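PDB 5DXF: trehalose-6-phosphate phosphatase from Candida albicans, which belongs to glycosyltransferase family 20, whose members have the two-domain GT-B fold built of Rossmann-like halves. Local coordinates for residues 34-39 / 199-204; 65-70 / 297-302; 136-141 / 185-190; 207-212 / 224-229. All coordinates share one frame; numbering follows the deposited sequence.

Interaction 1 (34-39 / 199-204)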
# COMPACT_ATOMS: atom_id res chain seq x y z
N LEU A 34 12.06 11.14 -13.03
CA LEU A 34 12.76 10.25 -12.12
C LEU A 34 11.85 9.81 -11.00
O LEU A 34 11.32 10.63 -10.26
CB LEU A 34 13.99 10.94 -11.56
CG LEU A 34 14.81 11.75 -12.56
CD1 LEU A 34 16.20 11.96 -12.02
CD2 LEU A 34 14.85 11.03 -13.90
N ASN A 35 11.71 8.50 -10.84
CA ASN A 35 10.86 7.95 -9.80
C ASN A 35 11.78 7.39 -8.78
O ASN A 35 12.67 6.63 -9.10
CB ASN A 35 10.00 6.83 -10.35
CG ASN A 35 8.56 6.97 -9.95
OD1 ASN A 35 8.13 8.02 -9.50
ND2 ASN A 35 7.79 5.91 -10.12
N VAL A 36 11.57 7.79 -7.53
CA VAL A 36 12.48 7.40 -6.46
C VAL A 36 11.74 6.58 -5.43
O VAL A 36 10.67 6.95 -4.99
CB VAL A 36 13.13 8.63 -5.80
CG1 VAL A 36 14.48 8.24 -5.23
CG2 VAL A 36 13.29 9.77 -6.79
N MET A 37 12.33 5.46 -5.04
CA MET A 37 11.65 4.47 -4.23
C MET A 37 12.49 3.91 -3.10
O MET A 37 13.70 4.04 -3.10
CB MET A 37 11.20 3.33 -5.13
CG MET A 37 9.71 3.26 -5.36
SD MET A 37 9.35 2.32 -6.83
CE MET A 37 8.14 3.38 -7.59
N THR A 38 11.83 3.30 -2.12
CA THR A 38 12.53 2.62 -1.05
C THR A 38 13.35 1.47 -1.58
O THR A 38 14.49 1.28 -1.20
CB THR A 38 11.56 2.04 -0.01
OG1 THR A 38 10.79 3.09 0.58
CG2 THR A 38 12.31 1.31 1.07
N SER A 39 12.76 0.66 -2.44
CA SER A 39 13.47 -0.50 -2.92
C SER A 39 13.14 -0.78 -4.37
O SER A 39 12.07 -0.43 -4.84
CB SER A 39 13.15 -1.71 -2.06
OG SER A 39 11.92 -2.29 -2.44
N ASP A 199 15.06 18.07 -15.08
CA ASP A 199 14.29 16.86 -14.76
C ASP A 199 13.10 17.20 -13.86
O ASP A 199 13.03 18.27 -13.24
CB ASP A 199 15.16 15.82 -14.05
CG ASP A 199 15.97 14.98 -15.03
OD1 ASP A 199 15.35 14.51 -16.03
OD2 ASP A 199 17.18 14.86 -14.79
N ILE A 200 12.17 16.26 -13.77
CA ILE A 200 11.08 16.32 -12.82
C ILE A 200 11.32 15.16 -11.85
O ILE A 200 11.59 14.03 -12.27
CB ILE A 200 9.71 16.24 -13.55
CG1 ILE A 200 8.54 16.47 -12.59
CG2 ILE A 200 9.60 14.95 -14.37
CD1 ILE A 200 7.19 16.36 -13.26
N ILE A 201 11.27 15.44 -10.56
CA ILE A 201 11.60 14.42 -9.57
C ILE A 201 10.40 13.98 -8.76
O ILE A 201 9.68 14.81 -8.21
CB ILE A 201 12.71 14.88 -8.60
CG1 ILE A 201 13.83 15.57 -9.36
CG2 ILE A 201 13.26 13.70 -7.84
CD1 ILE A 201 14.69 14.61 -10.15
N TRP A 202 10.20 12.68 -8.69
CA TRP A 202 9.13 12.10 -7.91
C TRP A 202 9.73 11.18 -6.87
O TRP A 202 10.49 10.29 -7.20
CB TRP A 202 8.19 11.32 -8.82
CG TRP A 202 6.88 11.07 -8.23
CD1 TRP A 202 6.56 11.09 -6.92
CD2 TRP A 202 5.68 10.74 -8.92
NE1 TRP A 202 5.24 10.81 -6.74
CE2 TRP A 202 4.67 10.59 -7.96
CE3 TRP A 202 5.35 10.57 -10.27
CZ2 TRP A 202 3.37 10.27 -8.29
CZ3 TRP A 202 4.06 10.25 -10.59
CH2 TRP A 202 3.08 10.10 -9.61
N ILE A 203 9.38 11.39 -5.61
CA ILE A 203 9.90 10.55 -4.54
C ILE A 203 8.79 9.98 -3.68
O ILE A 203 7.82 10.67 -3.38
CB ILE A 203 10.87 11.30 -3.63
CG1 ILE A 203 11.99 11.92 -4.45
CG2 ILE A 203 11.46 10.35 -2.62
CD1 ILE A 203 12.11 13.41 -4.26
N HIS A 204 8.93 8.73 -3.26
CA HIS A 204 7.87 8.10 -2.50
C HIS A 204 8.25 7.63 -1.11
O HIS A 204 9.25 6.97 -0.90
CB HIS A 204 7.29 6.94 -3.29
CG HIS A 204 7.00 7.26 -4.72
ND1 HIS A 204 5.72 7.30 -5.22
CD2 HIS A 204 7.81 7.53 -5.75
CE1 HIS A 204 5.76 7.59 -6.50
NE2 HIS A 204 7.02 7.75 -6.85

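Interaction 2 (65-70 / 297-302)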
# COMPACT_ATOMS: atom_id res chain seq x y z
N ASN A 65 4.12 -3.46 -3.60
CA ASN A 65 4.05 -2.07 -4.00
C ASN A 65 3.39 -1.96 -5.35
O ASN A 65 3.75 -1.13 -6.17
CB ASN A 65 5.42 -1.42 -3.97
CG ASN A 65 5.82 -0.98 -2.57
OD1 ASN A 65 4.99 -0.51 -1.81
ND2 ASN A 65 7.08 -1.15 -2.23
N SER A 66 2.43 -2.85 -5.57
CA SER A 66 1.87 -3.13 -6.88
C SER A 66 1.20 -1.95 -7.56
O SER A 66 1.37 -1.75 -8.75
CB SER A 66 0.90 -4.30 -6.78
OG SER A 66 -0.21 -3.96 -5.99
N ALA A 67 0.42 -1.18 -6.82
CA ALA A 67 -0.18 0.01 -7.39
C ALA A 67 0.95 0.94 -7.78
O ALA A 67 0.95 1.50 -8.86
CB ALA A 67 -1.10 0.66 -6.40
N LEU A 68 1.92 1.06 -6.90
CA LEU A 68 3.13 1.84 -7.12
C LEU A 68 3.96 1.30 -8.28
O LEU A 68 4.39 2.06 -9.15
CB LEU A 68 4.00 1.88 -5.86
CG LEU A 68 5.27 2.72 -5.94
CD1 LEU A 68 4.93 4.19 -6.23
CD2 LEU A 68 6.08 2.57 -4.65
N TYR A 69 4.18 -0.00 -8.28
CA TYR A 69 4.96 -0.63 -9.32
C TYR A 69 4.27 -0.46 -10.66
O TYR A 69 4.90 -0.24 -11.67
CB TYR A 69 5.17 -2.10 -8.98
CG TYR A 69 6.16 -2.30 -7.86
CD1 TYR A 69 7.23 -1.45 -7.71
CD2 TYR A 69 6.01 -3.33 -6.95
CE1 TYR A 69 8.14 -1.63 -6.69
CE2 TYR A 69 6.92 -3.51 -5.92
CZ TYR A 69 7.98 -2.65 -5.81
OH TYR A 69 8.88 -2.82 -4.79
N SER A 70 2.95 -0.56 -10.65
CA SER A 70 2.19 -0.37 -11.86
C SER A 70 2.43 1.03 -12.38
O SER A 70 2.57 1.22 -13.57
CB SER A 70 0.70 -0.57 -11.59
OG SER A 70 0.47 -1.79 -10.92
N LEU A 297 -4.60 12.88 -3.38
CA LEU A 297 -4.67 12.15 -4.65
C LEU A 297 -4.57 10.65 -4.45
O LEU A 297 -3.51 10.08 -4.66
CB LEU A 297 -3.57 12.63 -5.59
CG LEU A 297 -3.83 12.39 -7.07
CD1 LEU A 297 -5.05 13.15 -7.54
CD2 LEU A 297 -2.63 12.76 -7.91
N PRO A 298 -5.75 10.01 -4.04
CA PRO A 298 -5.56 8.58 -3.76
C PRO A 298 -5.09 7.79 -4.97
O PRO A 298 -5.59 7.98 -6.06
CB PRO A 298 -6.94 8.10 -3.32
CG PRO A 298 -7.89 9.02 -3.97
CD PRO A 298 -7.23 10.32 -3.73
N ILE A 299 -4.13 6.89 -4.76
CA ILE A 299 -3.60 6.06 -5.83
C ILE A 299 -4.59 5.02 -6.32
O ILE A 299 -5.41 4.52 -5.56
CB ILE A 299 -2.30 5.36 -5.42
CG1 ILE A 299 -1.58 4.84 -6.66
CG2 ILE A 299 -2.58 4.24 -4.45
CD1 ILE A 299 -0.10 4.66 -6.46
N GLY A 300 -4.50 4.70 -7.60
CA GLY A 300 -5.36 3.69 -8.20
C GLY A 300 -4.54 2.51 -8.69
O GLY A 300 -3.31 2.57 -8.71
N ILE A 301 -5.25 1.45 -9.05
CA ILE A 301 -4.66 0.26 -9.64
C ILE A 301 -4.56 0.32 -11.16
O ILE A 301 -5.17 1.16 -11.79
CB ILE A 301 -5.40 -1.02 -9.21
CG1 ILE A 301 -6.89 -0.87 -9.42
CG2 ILE A 301 -5.14 -1.31 -7.75
CD1 ILE A 301 -7.68 -2.03 -8.85
N ASP A 302 -3.80 -0.59 -11.74
CA ASP A 302 -3.75 -0.73 -13.18
C ASP A 302 -4.90 -1.61 -13.55
O ASP A 302 -4.78 -2.82 -13.60
CB ASP A 302 -2.47 -1.40 -13.61
CG ASP A 302 -2.32 -1.47 -15.08
OD1 ASP A 302 -3.35 -1.47 -15.78
OD2 ASP A 302 -1.18 -1.51 -15.56

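Interaction 3 (136-141 / 185-190)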
# COMPACT_ATOMS: atom_id res chain seq x y z
N HIS A 136 18.56 2.95 -11.89
CA HIS A 136 19.62 3.48 -11.06
C HIS A 136 19.53 3.04 -9.60
O HIS A 136 18.70 3.52 -8.84
CB HIS A 136 19.65 5.00 -11.19
CG HIS A 136 19.55 5.48 -12.61
ND1 HIS A 136 20.11 6.67 -13.02
CD2 HIS A 136 18.97 4.94 -13.70
CE1 HIS A 136 19.87 6.84 -14.30
NE2 HIS A 136 19.19 5.81 -14.74
N PRO A 137 20.49 2.10 -9.22
CA PRO A 137 20.33 1.58 -7.86
C PRO A 137 21.29 2.19 -6.84
O PRO A 137 22.12 3.01 -7.20
CB PRO A 137 20.60 0.08 -8.02
CG PRO A 137 21.43 -0.07 -9.25
CD PRO A 137 21.67 1.30 -9.81
N VAL A 138 21.13 1.82 -5.57
CA VAL A 138 22.01 2.27 -4.51
C VAL A 138 22.45 1.08 -3.69
O VAL A 138 21.68 0.14 -3.51
CB VAL A 138 21.33 3.26 -3.56
CG1 VAL A 138 22.36 4.19 -2.97
CG2 VAL A 138 20.24 4.03 -4.26
N TRP A 139 23.69 1.11 -3.21
CA TRP A 139 24.23 -0.02 -2.47
C TRP A 139 24.73 0.35 -1.10
O TRP A 139 25.50 1.29 -0.96
CB TRP A 139 25.37 -0.67 -3.25
CG TRP A 139 25.16 -0.64 -4.70
CD1 TRP A 139 25.24 0.45 -5.51
CD2 TRP A 139 24.80 -1.74 -5.53
NE1 TRP A 139 24.96 0.09 -6.80
CE2 TRP A 139 24.69 -1.25 -6.84
CE3 TRP A 139 24.57 -3.09 -5.30
CZ2 TRP A 139 24.35 -2.06 -7.91
CZ3 TRP A 139 24.24 -3.89 -6.37
CH2 TRP A 139 24.13 -3.38 -7.65
N LEU A 140 24.31 -0.41 -0.11
CA LEU A 140 24.83 -0.30 1.24
C LEU A 140 25.41 -1.65 1.58
O LEU A 140 24.79 -2.68 1.38
CB LEU A 140 23.73 0.07 2.22
CG LEU A 140 23.07 1.44 2.08
CD1 LEU A 140 23.38 2.10 0.75
CD2 LEU A 140 21.57 1.32 2.25
N LEU A 141 26.69 -1.65 1.92
CA LEU A 141 27.43 -2.89 2.15
C LEU A 141 27.05 -3.72 3.37
O LEU A 141 26.99 -4.94 3.30
CB LEU A 141 28.93 -2.62 2.19
CG LEU A 141 29.37 -1.16 2.18
CD1 LEU A 141 30.87 -1.08 2.35
CD2 LEU A 141 28.95 -0.52 0.87
N GLU A 185 21.36 10.09 2.13
CA GLU A 185 22.57 10.68 1.55
C GLU A 185 23.00 9.96 0.28
O GLU A 185 23.41 10.59 -0.70
CB GLU A 185 23.71 10.66 2.56
CG GLU A 185 23.82 11.93 3.39
CD GLU A 185 24.93 11.84 4.42
OE1 GLU A 185 25.60 10.79 4.47
OE2 GLU A 185 25.13 12.82 5.17
N ALA A 186 22.92 8.63 0.32
CA ALA A 186 23.25 7.82 -0.84
C ALA A 186 22.24 8.06 -1.95
O ALA A 186 22.63 8.18 -3.12
CB ALA A 186 23.31 6.36 -0.46
N TYR A 187 20.96 8.16 -1.59
CA TYR A 187 19.95 8.47 -2.62
C TYR A 187 20.28 9.79 -3.32
O TYR A 187 20.44 9.82 -4.55
CB TYR A 187 18.54 8.48 -2.02
CG TYR A 187 17.86 7.12 -2.11
CD1 TYR A 187 16.58 6.98 -2.61
CD2 TYR A 187 18.54 5.98 -1.73
CE1 TYR A 187 15.98 5.74 -2.69
CE2 TYR A 187 17.96 4.73 -1.82
CZ TYR A 187 16.68 4.61 -2.30
OH TYR A 187 16.11 3.36 -2.38
N LEU A 188 20.44 10.87 -2.55
CA LEU A 188 20.86 12.17 -3.10
C LEU A 188 22.09 12.06 -3.99
O LEU A 188 22.11 12.58 -5.11
CB LEU A 188 21.14 13.19 -1.98
CG LEU A 188 21.91 14.45 -2.39
CD1 LEU A 188 21.19 15.25 -3.48
CD2 LEU A 188 22.21 15.35 -1.20
N ASN A 189 23.13 11.41 -3.47
CA ASN A 189 24.37 11.14 -4.18
C ASN A 189 24.15 10.58 -5.58
O ASN A 189 24.63 11.14 -6.57
CB ASN A 189 25.23 10.16 -3.36
CG ASN A 189 26.45 9.65 -4.12
OD1 ASN A 189 26.35 8.71 -4.90
ND2 ASN A 189 27.60 10.27 -3.87
N LYS A 190 23.43 9.47 -5.67
CA LYS A 190 23.12 8.88 -6.96
C LYS A 190 22.30 9.80 -7.88
O LYS A 190 22.63 9.97 -9.07
CB LYS A 190 22.38 7.55 -6.76
CG LYS A 190 23.09 6.57 -5.85
CD LYS A 190 24.34 5.99 -6.50
CE LYS A 190 24.97 4.92 -5.62
NZ LYS A 190 26.21 4.35 -6.23

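Interaction 4 (207-212 / 224-229)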
# COMPACT_ATOMS: atom_id res chain seq x y z
N TYR A 207 10.86 6.33 3.80
CA TYR A 207 12.30 6.09 3.77
C TYR A 207 13.05 7.31 3.24
O TYR A 207 14.25 7.47 3.48
CB TYR A 207 12.63 4.87 2.91
CG TYR A 207 12.40 3.53 3.58
CD1 TYR A 207 13.47 2.75 4.01
CD2 TYR A 207 11.12 3.04 3.79
CE1 TYR A 207 13.27 1.53 4.61
CE2 TYR A 207 10.90 1.82 4.39
CZ TYR A 207 11.98 1.07 4.80
OH TYR A 207 11.77 -0.15 5.41
N LEU A 208 12.33 8.17 2.53
CA LEU A 208 12.95 9.28 1.81
C LEU A 208 12.39 10.64 2.21
O LEU A 208 12.32 11.56 1.40
CB LEU A 208 12.78 9.06 0.31
CG LEU A 208 13.35 7.72 -0.16
CD1 LEU A 208 13.16 7.53 -1.65
CD2 LEU A 208 14.82 7.62 0.23
N LEU A 209 11.97 10.75 3.46
CA LEU A 209 11.41 11.97 4.01
C LEU A 209 12.41 13.12 4.05
O LEU A 209 12.04 14.27 3.90
CB LEU A 209 10.86 11.72 5.41
CG LEU A 209 9.59 10.90 5.47
CD1 LEU A 209 9.12 10.79 6.90
CD2 LEU A 209 8.51 11.47 4.59
N LEU A 210 13.65 12.78 4.32
CA LEU A 210 14.74 13.74 4.37
C LEU A 210 14.99 14.41 3.03
O LEU A 210 15.32 15.59 2.96
CB LEU A 210 16.01 13.07 4.85
CG LEU A 210 16.06 12.75 6.35
CD1 LEU A 210 17.45 12.30 6.78
CD2 LEU A 210 15.60 13.95 7.15
N LEU A 211 14.85 13.64 1.96
CA LEU A 211 15.43 13.94 0.66
C LEU A 211 15.01 15.24 -0.03
O LEU A 211 15.86 15.96 -0.50
CB LEU A 211 15.11 12.78 -0.26
CG LEU A 211 15.99 12.50 -1.47
CD1 LEU A 211 17.33 11.94 -1.04
CD2 LEU A 211 15.27 11.52 -2.38
N PRO A 212 13.73 15.56 -0.07
CA PRO A 212 13.32 16.78 -0.80
C PRO A 212 14.06 18.08 -0.41
O PRO A 212 14.36 18.86 -1.33
CB PRO A 212 11.83 16.89 -0.46
CG PRO A 212 11.41 15.49 -0.17
CD PRO A 212 12.57 14.89 0.55
N ILE A 224 10.07 19.36 -7.84
CA ILE A 224 10.11 18.16 -7.01
C ILE A 224 8.75 17.88 -6.39
O ILE A 224 8.14 18.76 -5.77
CB ILE A 224 11.17 18.28 -5.90
CG1 ILE A 224 12.55 18.48 -6.51
CG2 ILE A 224 11.15 17.04 -5.02
CD1 ILE A 224 13.66 18.52 -5.51
N GLY A 225 8.29 16.65 -6.52
CA GLY A 225 7.04 16.21 -5.95
C GLY A 225 7.23 15.06 -4.98
O GLY A 225 7.99 14.14 -5.25
N PHE A 226 6.56 15.12 -3.84
CA PHE A 226 6.62 14.02 -2.91
C PHE A 226 5.25 13.41 -2.64
O PHE A 226 4.29 14.11 -2.38
CB PHE A 226 7.29 14.44 -1.60
CG PHE A 226 7.51 13.31 -0.65
CD1 PHE A 226 8.72 12.66 -0.61
CD2 PHE A 226 6.50 12.88 0.18
CE1 PHE A 226 8.93 11.61 0.25
CE2 PHE A 226 6.70 11.83 1.04
CZ PHE A 226 7.92 11.20 1.08
N PHE A 227 5.17 12.10 -2.72
CA PHE A 227 3.95 11.41 -2.39
C PHE A 227 4.12 10.43 -1.23
O PHE A 227 5.05 9.65 -1.20
CB PHE A 227 3.38 10.68 -3.60
CG PHE A 227 1.96 10.28 -3.43
CD1 PHE A 227 1.64 9.10 -2.83
CD2 PHE A 227 0.96 11.11 -3.85
CE1 PHE A 227 0.33 8.73 -2.66
CE2 PHE A 227 -0.36 10.75 -3.69
CZ PHE A 227 -0.67 9.56 -3.09
N LEU A 228 3.21 10.49 -0.28
CA LEU A 228 3.24 9.60 0.87
C LEU A 228 2.18 8.52 0.70
O LEU A 228 0.99 8.81 0.66
CB LEU A 228 3.01 10.39 2.16
CG LEU A 228 3.36 9.65 3.45
CD1 LEU A 228 4.86 9.48 3.56
CD2 LEU A 228 2.79 10.37 4.67
N HIS A 229 2.62 7.27 0.60
CA HIS A 229 1.69 6.15 0.41
C HIS A 229 1.09 5.74 1.75
O HIS A 229 -0.06 5.29 1.82
CB HIS A 229 2.39 4.96 -0.24
CG HIS A 229 2.83 5.20 -1.65
ND1 HIS A 229 2.12 4.74 -2.73
CD2 HIS A 229 3.91 5.84 -2.15
CE1 HIS A 229 2.74 5.09 -3.84
NE2 HIS A 229 3.83 5.76 -3.52

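Interaction 1 (34-39 / 199-204)
Strands 34-37 and 200-204 run in the same direction, their short axes 4.7 Å apart at closest approach and inclined at 19°. Bridges pair Leu-34 with Ile-201, Asn-35 with Trp-202 and Val-36 with Ile-203. The backbone bonds alternate as a parallel pair requires: Leu-34 N donates to Ile-200 O, Trp-202 N to Leu-34 O at 2.8 Å, Val-36 N to Trp-202 O, and His-204 N to Val-36 O. The first two lie almost along their C=O axes; the third is bent and less surely placed.

His-204 shows how side chains add to this. From CB, which sits 3.8 Å from Val-36 O, CG turns beside the backbone N (chi1 -47°) and lays the imidazole back along the neighbouring strand. CD2 then passes Val-36 O in the ring plane. At the tip, NE2 donates to Asn-35 OD1 at 2.9 Å, nearly straight (167°) and close to the ring plane, although it arrives above the plane of the amide. CE1 rests on one face of Trp-202, 3.3 Å above the indole plane and toward its rim. ND1 is bonded to His-229 NE2, so both ring nitrogens are engaged.

Asn-35 OD1 also touches Trp-202 CB at 3.4 Å. On the face carrying Leu-34, Val-36, Ile-201 and Ile-203 the packing is apolar: Leu-34 lies alongside Ile-201, their CD1 atoms 3.6 Å apart, and Val-36 alongside Ile-203. Asn-35 and Met-37 continue the backbone bonding to strand 84-88, placing the pair inside the parallel part of the large mixed sheet, in a Rossmann-like domain as in the GT-B fold.

Interaction 2 (65-70 / 297-302)
No hydrogen bond joins the first turn of helix 66-76 to the loop 297-302; the evidence for contact is van der Waals packing that buries 218 Å². Two points carry it, one around Ala-67 and one around Ser-70.

Ala-67 points its methyl at the loop, where CB lies 3.7 Å from the carbonyl oxygen of Gly-300. The same CB is 4.1 Å from Ile-299 CD1. Ile-299 reaches it by holding CG1 anti to the backbone N (chi1 -164°) and extending the second torsion as well, so that CD1 leads and also lies 4.2 Å from Leu-68 N. This rotamer puts CG2 between the backbone N and the carbonyl carbon, the crowded position.

Ser-70, one turn along from Ala-67, meets Asp-302 methylene to methylene, CB to CB at 3.8 Å. Its hydroxyl bonds within its own helix: with OG beside the backbone N (chi1 -51°), it donates back to Ser-66 O, which also accepts from Ser-70 N. Asp-302 has CG anti to its own N (chi1 -176°), and this directs the carboxylate on to the helix that follows. There it acts as an N-cap, OD1 accepting from Lys-305 N and also from Gln-513 NE2.

The loop is the link between strand 290-296 and helix 303-311, in contact with both helix 66-76 and helix 512-526. Trp-515 of the latter touches Ile-299, and Val-512 touches both Ser-70 and Asp-302. Ile-301 turns instead to helix 439-447, while Leu-68 packs on Met-37 of strand 34-37.

Interaction 3 (136-141 / 185-190)
Apolar contacts dominate here, and no hydrogen bond passes between the weakly bonded strand 136-138 with its continuation and residues 185-190 of helix 173-194. Val-138 is the centre: it points at the helix and divides its two methyls. CG1, anti to the backbone N (chi1 -151°), meets Ala-186 CB at 3.5 Å, whereas CG2 reaches Tyr-187 CE2 at 3.4 Å, crossing the phenol obliquely. Leu-140 adds a looser touch, its CD1 4.4 Å from Ala-186 CB.

A second group comes from the aliphatic part of Lys-190. Its chain bends at chi2 (-71°) and is extended beyond, so that CG, CD and CE run past the strand. CE lies 3.8 Å from Val-138 CG1 and equally far from Pro-137 O.

The charged end forms a third kind. Lys-190 NZ stops 4.1 Å from Trp-139 CD1, near the plane of the indole and at its edge, which is not a cation-pi geometry; Trp-139 has that relation with Lys-121. Pro-137 CB lies over one indole face, toward the rim.

The axes of strand and helix are 8.7 Å apart, with N-to-C directions at 150°. Strand 136-138 is the outermost strand of the large sheet at this end and bonds to strand 84-88 through His-136. Helix 173-194 packs on the sheet through Tyr-187, whose side chain touches Ala-87 and Trp-88 of strand 84-88 and whose OH bonds to Met-37 O in strand 34-37; its Leu-188 packs against helix 211-218.

Interaction 4 (207-212 / 224-229)
Phe-226 holds CG anti to its backbone N (chi1 -174°), which sends the phenyl out from strand 223-227 toward residues 207-212, while chi2 (96°) sets the turn of its plane. Leu-209 answers with CG beside its own N (chi1 -71°); its second torsion sends CD1 straight on and leaves the other branch, CD2, to meet the ring. The contact lies within one beta-alpha-beta unit, strand 200-204, helix 211-218 and strand 223-227, the repeating element of a Rossmann-like domain.

Leu-208, Leu-209 and Pro-212 gather round the phenyl, the first through its carbonyl oxygen. Leu-209 CD2 is 3.6 Å from Phe-226 CZ, the two side chains crossing obliquely. Pro-212, in helix 211-218, brings the CG of its pyrrolidine ring to 3.9 Å from Phe-226 CD1. Both approaches are oblique to the phenyl plane, so neither is a stack. No hydrogen bond links the two segments, which bury 238 Å² between them; the side-chain contacts are apolar.

Two residues on from Phe-226, Leu-228 puts CD1 at the edge of the phenyl, in its plane, and that methyl also lies 4.3 Å from Leu-209 CD2. At the other end Ile-224 CD1 approaches Pro-212 O. Around the unit, Leu-208 packs on Ile-203 of strand 200-204 and Leu-209 on Phe-160 of helix 147-160. Leu-208 O, which takes a weak bond from Leu-211 N, lies 3.6 Å from Phe-226 CE1.

Overall arrangement
From the N terminus, strand 34-37 opens interaction 1 and helix 66-76 opens interaction 2. Interaction 3 opens and closes next, nested inside both loops. Residues 199-204 then close interaction 1, interaction 4 follows in series after it but within the loop of interaction 2, and residues 297-302 close interaction 2 last; interactions 1 and 2 therefore cross. Interactions 1, 3 and 4 all reach the large mixed sheet, 1 and 4 with centres 8 Å apart and joined through neighbouring strands 200-204 and 223-227. Leu-68 of interaction 2 touches His-204 and His-229, tying helix 66-76 to strand 200-204 and to the end of segment 224-229; Ile-299 of the loop also touches His-229. Interactions 2 and 3 do not touch.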